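Local coordinates for protein amicyanin (Paracoccus versutus, PDB 1ID2) that carries electrons as a type 1 blue copper protein of the plastocyanin/azurin family, probably accepting them from methylamine dehydrogenase, at residues 44-49 against 89-94; 56-61 against 66-71. All coordinates share one frame; numbering follows the deposited sequence.

Contact 1 crosses the core of the beta barrel, 44-49 to 89-94, and contact 2 is a short hairpin, 56-61 with 66-71, nested in the chain between those two segments. Their centres lie about 11 Å apart and the two meet directly: Phe92 O is 2.9 Å from Ala57 N, a probable hydrogen bond that ties the hairpin to strand 87-92, and Tyr91 CB lies 3.0 Å from Ala57 O. Contact 1 supplies Cys93 to the copper, whose other ligands are His54, His96 and Met99. Contact 2 gives no ligand, although His54 comes just before it and the Val56 side chain is about 9 Å from the metal.

Contact 1. Residues 44-49 against 89-94; sequences VYWVNG and YDYFCT. With CU (copper (II) ion), chain D.
The core of this cupredoxin beta barrel is bridged by two aromatic side chains: Trp46 from strand 43-48 in one sheet and Tyr91 from strand 87-92 in the other. The strands themselves stay well apart, with Trp46 CA and Cys93 CA, the closest pair, separated by 11.6 Å. Two rings therefore do all the touching.

The indole turns its NE1-CE2-CZ2 edge to the phenol. Trp46 NE1 points almost straight at Tyr91 OH, 3.2 Å away with an N-H...O angle of 172°, a weak but nearly straight hydrogen bond. The phenol oxygen sits at the indole edge, in its plane. Beside this bond Trp46 CZ2 lies over one face of Tyr91, off centre toward the rim, 3.9 Å from Tyr91 CE2. The pair is an offset edge-to-face stack with the planes at 75°. Tyr91 CG stands between its backbone N and carbonyl carbon (chi1 56°), which carries the ring from its strand across the core. Val44 CG1 rests over one indole face, and the ring of Tyr31 meets Tyr91 edge to face.

Two residues after Tyr91 the chain reaches the metal. Cys93 SG, anti to its backbone N (chi1 175°), binds copper at 2.0 Å, the short thiolate bond of a type 1 site. On the other strand Asn48 ND2 bonds to the carbonyls of Met52 and Met73, fixing the chain near the ligand His54.

Chemically, the buried indole N-H finds an acceptor in the phenol oxygen, and the bond and the edge-to-face packing together are consistent with a fixed turn of the two rings.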
loop_
_atom_site.group_PDB
_atom_site.type_symbol
_atom_site.label_atom_id
_atom_site.label_comp_id
_atom_site.label_asym_id
_atom_site.label_seq_id
_atom_site.Cartn_x
_atom_site.Cartn_y
_atom_site.Cartn_z
ATOM N N VAL A 44 -0.160 3.506 -6.188
ATOM C CA VAL A 44 -0.182 4.193 -4.895
ATOM C C VAL A 44 1.126 3.857 -4.217
ATOM O O VAL A 44 1.533 2.722 -4.243
ATOM C CB VAL A 44 -1.319 3.701 -3.968
ATOM C CG1 VAL A 44 -1.374 4.553 -2.724
ATOM C CG2 VAL A 44 -2.648 3.742 -4.684
ATOM N N TYR A 45 1.765 4.840 -3.593
ATOM C CA TYR A 45 2.928 4.580 -2.759
ATOM C C TYR A 45 2.570 4.808 -1.307
ATOM O O TYR A 45 1.736 5.655 -0.993
ATOM C CB TYR A 45 4.084 5.511 -3.136
ATOM C CG TYR A 45 4.699 5.226 -4.495
ATOM C CD1 TYR A 45 4.044 5.582 -5.672
ATOM C CD2 TYR A 45 5.959 4.667 -4.597
ATOM C CE1 TYR A 45 4.633 5.374 -6.909
ATOM C CE2 TYR A 45 6.570 4.490 -5.828
ATOM C CZ TYR A 45 5.905 4.835 -6.974
ATOM O OH TYR A 45 6.524 4.645 -8.190
ATOM N N TRP A 46 3.116 3.964 -0.443
ATOM C CA TRP A 46 3.026 4.138 0.996
ATOM C C TRP A 46 4.426 4.476 1.430
ATOM O O TRP A 46 5.372 3.971 0.847
ATOM C CB TRP A 46 2.594 2.840 1.677
ATOM C CG TRP A 46 1.140 2.556 1.533
ATOM C CD1 TRP A 46 0.148 2.900 2.402
ATOM C CD2 TRP A 46 0.503 1.908 0.417
ATOM N NE1 TRP A 46 -1.065 2.528 1.890
ATOM C CE2 TRP A 46 -0.878 1.924 0.682
ATOM C CE3 TRP A 46 0.973 1.314 -0.759
ATOM C CZ2 TRP A 46 -1.801 1.358 -0.216
ATOM C CZ3 TRP A 46 0.057 0.759 -1.638
ATOM C CH2 TRP A 46 -1.312 0.783 -1.361
ATOM N N VAL A 47 4.558 5.419 2.356
ATOM C CA VAL A 47 5.871 5.800 2.891
ATOM C C VAL A 47 5.801 5.796 4.418
ATOM O O VAL A 47 4.971 6.463 5.031
ATOM C CB VAL A 47 6.305 7.225 2.420
ATOM C CG1 VAL A 47 7.650 7.592 3.030
ATOM C CG2 VAL A 47 6.390 7.284 0.898
ATOM N N ASN A 48 6.645 4.982 5.031
ATOM C CA ASN A 48 6.688 4.866 6.465
ATOM C C ASN A 48 7.560 5.969 7.064
ATOM O O ASN A 48 8.745 6.085 6.725
ATOM C CB ASN A 48 7.248 3.489 6.864
ATOM C CG ASN A 48 7.178 3.255 8.370
ATOM O OD1 ASN A 48 6.519 3.995 9.071
ATOM N ND2 ASN A 48 7.857 2.222 8.858
ATOM N N GLY A 49 6.968 6.778 7.928
ATOM C CA GLY A 49 7.700 7.864 8.529
ATOM C C GLY A 49 8.375 7.498 9.835
ATOM O O GLY A 49 9.149 8.292 10.348
ATOM N N TYR A 89 -10.534 -1.849 -2.256
ATOM C CA TYR A 89 -9.521 -2.762 -1.743
ATOM C C TYR A 89 -9.116 -2.289 -0.359
ATOM O O TYR A 89 -8.704 -1.153 -0.189
ATOM C CB TYR A 89 -8.298 -2.764 -2.663
ATOM C CG TYR A 89 -8.624 -3.034 -4.111
ATOM C CD1 TYR A 89 -8.558 -4.319 -4.614
ATOM C CD2 TYR A 89 -9.100 -2.025 -4.946
ATOM C CE1 TYR A 89 -8.965 -4.617 -5.891
ATOM C CE2 TYR A 89 -9.521 -2.316 -6.237
ATOM C CZ TYR A 89 -9.455 -3.628 -6.697
ATOM O OH TYR A 89 -9.938 -3.989 -7.935
ATOM N N ASP A 90 -9.413 -3.112 0.633
ATOM C CA ASP A 90 -9.007 -2.897 2.020
ATOM C C ASP A 90 -7.641 -3.495 2.230
ATOM O O ASP A 90 -7.433 -4.662 1.903
ATOM C CB ASP A 90 -9.944 -3.626 2.986
ATOM C CG ASP A 90 -11.377 -3.301 2.754
ATOM O OD1 ASP A 90 -12.110 -4.192 2.242
ATOM O OD2 ASP A 90 -11.746 -2.154 3.107
ATOM N N TYR A 91 -6.801 -2.798 2.985
ATOM C CA TYR A 91 -5.552 -3.394 3.419
ATOM C C TYR A 91 -5.413 -3.131 4.900
ATOM O O TYR A 91 -6.148 -2.321 5.467
ATOM C CB TYR A 91 -4.354 -2.814 2.651
ATOM C CG TYR A 91 -4.233 -1.312 2.742
ATOM C CD1 TYR A 91 -3.430 -0.718 3.710
ATOM C CD2 TYR A 91 -4.965 -0.481 1.891
ATOM C CE1 TYR A 91 -3.372 0.657 3.842
ATOM C CE2 TYR A 91 -4.908 0.893 2.015
ATOM C CZ TYR A 91 -4.108 1.451 3.006
ATOM O OH TYR A 91 -4.013 2.813 3.114
ATOM N N PHE A 92 -4.442 -3.803 5.499
ATOM C CA PHE A 92 -4.146 -3.659 6.901
ATOM C C PHE A 92 -2.654 -3.952 7.038
ATOM O O PHE A 92 -1.992 -4.335 6.068
ATOM C CB PHE A 92 -4.995 -4.655 7.730
ATOM C CG PHE A 92 -4.776 -6.096 7.352
ATOM C CD1 PHE A 92 -5.372 -6.622 6.212
ATOM C CD2 PHE A 92 -3.875 -6.888 8.054
ATOM C CE1 PHE A 92 -5.060 -7.895 5.771
ATOM C CE2 PHE A 92 -3.561 -8.176 7.612
ATOM C CZ PHE A 92 -4.161 -8.673 6.450
ATOM N N CYS A 93 -2.115 -3.709 8.224
ATOM C CA CYS A 93 -0.708 -3.917 8.482
ATOM C C CYS A 93 -0.620 -5.212 9.239
ATOM O O CYS A 93 -1.370 -5.427 10.179
ATOM C CB CYS A 93 -0.151 -2.755 9.314
ATOM S SG CYS A 93 1.539 -3.018 9.774
ATOM N N THR A 94 0.164 -6.136 8.715
ATOM C CA THR A 94 0.139 -7.520 9.150
ATOM C C THR A 94 0.347 -7.694 10.653
ATOM O O THR A 94 -0.407 -8.401 11.304
ATOM C CB THR A 94 1.198 -8.341 8.373
ATOM O OG1 THR A 94 0.832 -8.387 6.993
ATOM C CG2 THR A 94 1.299 -9.764 8.915
HETATM CU CU CU D . 1.935 -1.540 11.126
#

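Contact 2. Residues 56-61 against 66-71; sequences VAFKKG and DAFRGE
Phe68 lies alongside Phe58 in the short antiparallel hairpin that 56-61 makes with 66-71. Starting at its CB, which is 4.2 Å from Phe58 CD2, the side chain turns CG anti to its own backbone N (chi1 -176°). CD1 then makes the nearest ring contact, 3.9 Å from the same Phe58 CD2 and in the plane of that ring, at its edge. The side chain also packs on Tyr79 and Val6. Both phenylalanines point the same way, side by side, and Phe58 continues inward onto Ile81, Phe83 and Tyr91.

Their backbones form a hydrogen-bonded pair. Phe58 N donates to Phe68 O at 2.7 Å, and Phe68 N returns a bond of 3.0 Å to Phe58 O. Beyond the non-hydrogen-bonded pair Ala57 and Arg69, Gly70 N reaches Val56 O at 2.7 Å. Ala57 and Arg69 turn to the other face, with Ala57 CB 4.2 Å from Arg69 CG. Val56 N also donates to a water at 3.0 Å, but that water comes too close to Glu71 O, so a bridge between the two residues is doubtful.

Three direct backbone bonds thus hold the two segments together, while the Phe58-Phe68 face joins the hairpin to strand 77-83 by side-chain packing on Tyr79, Ile81 and Phe83.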
loop_
_atom_site.group_PDB
_atom_site.type_symbol
_atom_site.label_atom_id
_atom_site.label_comp_id
_atom_site.label_asym_id
_atom_site.label_seq_id
_atom_site.Cartn_x
_atom_site.Cartn_y
_atom_site.Cartn_z
ATOM N N VAL A 56 1.890 -3.350 3.883
ATOM C CA VAL A 56 0.541 -3.295 3.300
ATOM C C VAL A 56 0.143 -4.717 2.947
ATOM O O VAL A 56 0.952 -5.434 2.353
ATOM C CB VAL A 56 0.518 -2.403 2.016
ATOM C CG1 VAL A 56 -0.807 -2.522 1.287
ATOM C CG2 VAL A 56 0.722 -0.964 2.405
ATOM N N ALA A 57 -0.984 -5.181 3.498
ATOM C CA ALA A 57 -1.458 -6.550 3.276
ATOM C C ALA A 57 -2.954 -6.640 2.964
ATOM O O ALA A 57 -3.736 -5.721 3.265
ATOM C CB ALA A 57 -1.112 -7.434 4.482
ATOM N N PHE A 58 -3.310 -7.676 2.213
ATOM C CA PHE A 58 -4.688 -7.878 1.763
ATOM C C PHE A 58 -5.059 -9.304 2.166
ATOM O O PHE A 58 -4.225 -10.206 2.088
ATOM C CB PHE A 58 -4.817 -7.718 0.229
ATOM C CG PHE A 58 -4.482 -6.311 -0.307
ATOM C CD1 PHE A 58 -5.440 -5.316 -0.350
ATOM C CD2 PHE A 58 -3.208 -6.005 -0.770
ATOM C CE1 PHE A 58 -5.130 -4.031 -0.827
ATOM C CE2 PHE A 58 -2.901 -4.728 -1.249
ATOM C CZ PHE A 58 -3.855 -3.747 -1.275
ATOM N N LYS A 59 -6.238 -9.467 2.758
ATOM C CA LYS A 59 -6.795 -10.795 3.038
ATOM C C LYS A 59 -7.087 -11.525 1.716
ATOM O O LYS A 59 -7.068 -10.919 0.641
ATOM C CB LYS A 59 -8.110 -10.671 3.826
ATOM C CG LYS A 59 -8.008 -10.086 5.235
ATOM C CD LYS A 59 -7.600 -11.160 6.220
ATOM C CE LYS A 59 -7.246 -10.589 7.582
ATOM N NZ LYS A 59 -6.207 -11.444 8.247
ATOM N N LYS A 60 -7.474 -12.795 1.820
ATOM C CA LYS A 60 -7.831 -13.599 0.656
ATOM C C LYS A 60 -9.012 -12.962 -0.054
ATOM O O LYS A 60 -9.947 -12.491 0.595
ATOM C CB LYS A 60 -8.235 -15.015 1.077
ATOM C CG LYS A 60 -7.169 -16.081 0.865
ATOM C CD LYS A 60 -7.784 -17.448 0.540
ATOM C CE LYS A 60 -9.021 -17.750 1.391
ATOM N NZ LYS A 60 -8.735 -17.862 2.859
ATOM N N GLY A 61 -8.991 -12.993 -1.381
ATOM C CA GLY A 61 -10.183 -12.654 -2.133
ATOM C C GLY A 61 -10.315 -11.183 -2.412
ATOM O O GLY A 61 -11.350 -10.743 -2.908
ATOM N N ASP A 66 -5.729 -15.450 -3.604
ATOM C CA ASP A 66 -4.857 -15.553 -2.430
ATOM C C ASP A 66 -4.740 -14.263 -1.621
ATOM O O ASP A 66 -5.055 -13.165 -2.108
ATOM C CB ASP A 66 -3.448 -15.962 -2.850
ATOM C CG ASP A 66 -3.413 -17.281 -3.544
ATOM O OD1 ASP A 66 -2.912 -17.336 -4.688
ATOM O OD2 ASP A 66 -3.896 -18.259 -2.942
ATOM N N ALA A 67 -4.150 -14.410 -0.435
ATOM C CA ALA A 67 -3.743 -13.284 0.395
ATOM C C ALA A 67 -2.432 -12.706 -0.118
ATOM O O ALA A 67 -1.565 -13.445 -0.613
ATOM C CB ALA A 67 -3.572 -13.731 1.839
ATOM N N PHE A 68 -2.253 -11.408 0.115
ATOM C CA PHE A 68 -1.046 -10.686 -0.271
ATOM C C PHE A 68 -0.458 -9.941 0.935
ATOM O O PHE A 68 -1.142 -9.166 1.597
ATOM C CB PHE A 68 -1.365 -9.702 -1.414
ATOM C CG PHE A 68 -0.157 -8.984 -1.948
ATOM C CD1 PHE A 68 0.204 -7.739 -1.438
ATOM C CD2 PHE A 68 0.714 -9.625 -2.819
ATOM C CE1 PHE A 68 1.419 -7.161 -1.767
ATOM C CE2 PHE A 68 1.943 -9.050 -3.159
ATOM C CZ PHE A 68 2.297 -7.822 -2.628
ATOM N N ARG A 69 0.806 -10.211 1.238
ATOM C CA ARG A 69 1.482 -9.534 2.320
ATOM C C ARG A 69 2.681 -8.802 1.759
ATOM O O ARG A 69 3.601 -9.435 1.271
ATOM C CB ARG A 69 1.948 -10.548 3.348
ATOM C CG ARG A 69 2.200 -9.957 4.715
ATOM C CD ARG A 69 3.478 -10.498 5.335
ATOM N NE ARG A 69 4.628 -9.659 5.000
ATOM C CZ ARG A 69 5.484 -9.149 5.884
ATOM N NH1 ARG A 69 5.334 -9.368 7.190
ATOM N NH2 ARG A 69 6.546 -8.484 5.451
ATOM N N GLY A 70 2.670 -7.477 1.820
ATOM C CA GLY A 70 3.791 -6.710 1.309
ATOM C C GLY A 70 4.956 -6.852 2.266
ATOM O O GLY A 70 4.757 -7.195 3.427
ATOM N N GLU A 71 6.165 -6.568 1.805
ATOM C CA GLU A 71 7.336 -6.573 2.680
ATOM C C GLU A 71 7.300 -5.377 3.628
ATOM O O GLU A 71 6.681 -4.351 3.318
ATOM C CB GLU A 71 8.609 -6.526 1.836
ATOM C CG GLU A 71 9.028 -7.881 1.279
ATOM C CD GLU A 71 10.404 -7.854 0.621
ATOM O OE1 GLU A 71 11.358 -7.283 1.200
ATOM O OE2 GLU A 71 10.539 -8.432 -0.476
HETATM O O HOH W 1 4.511 -3.675 2.407
#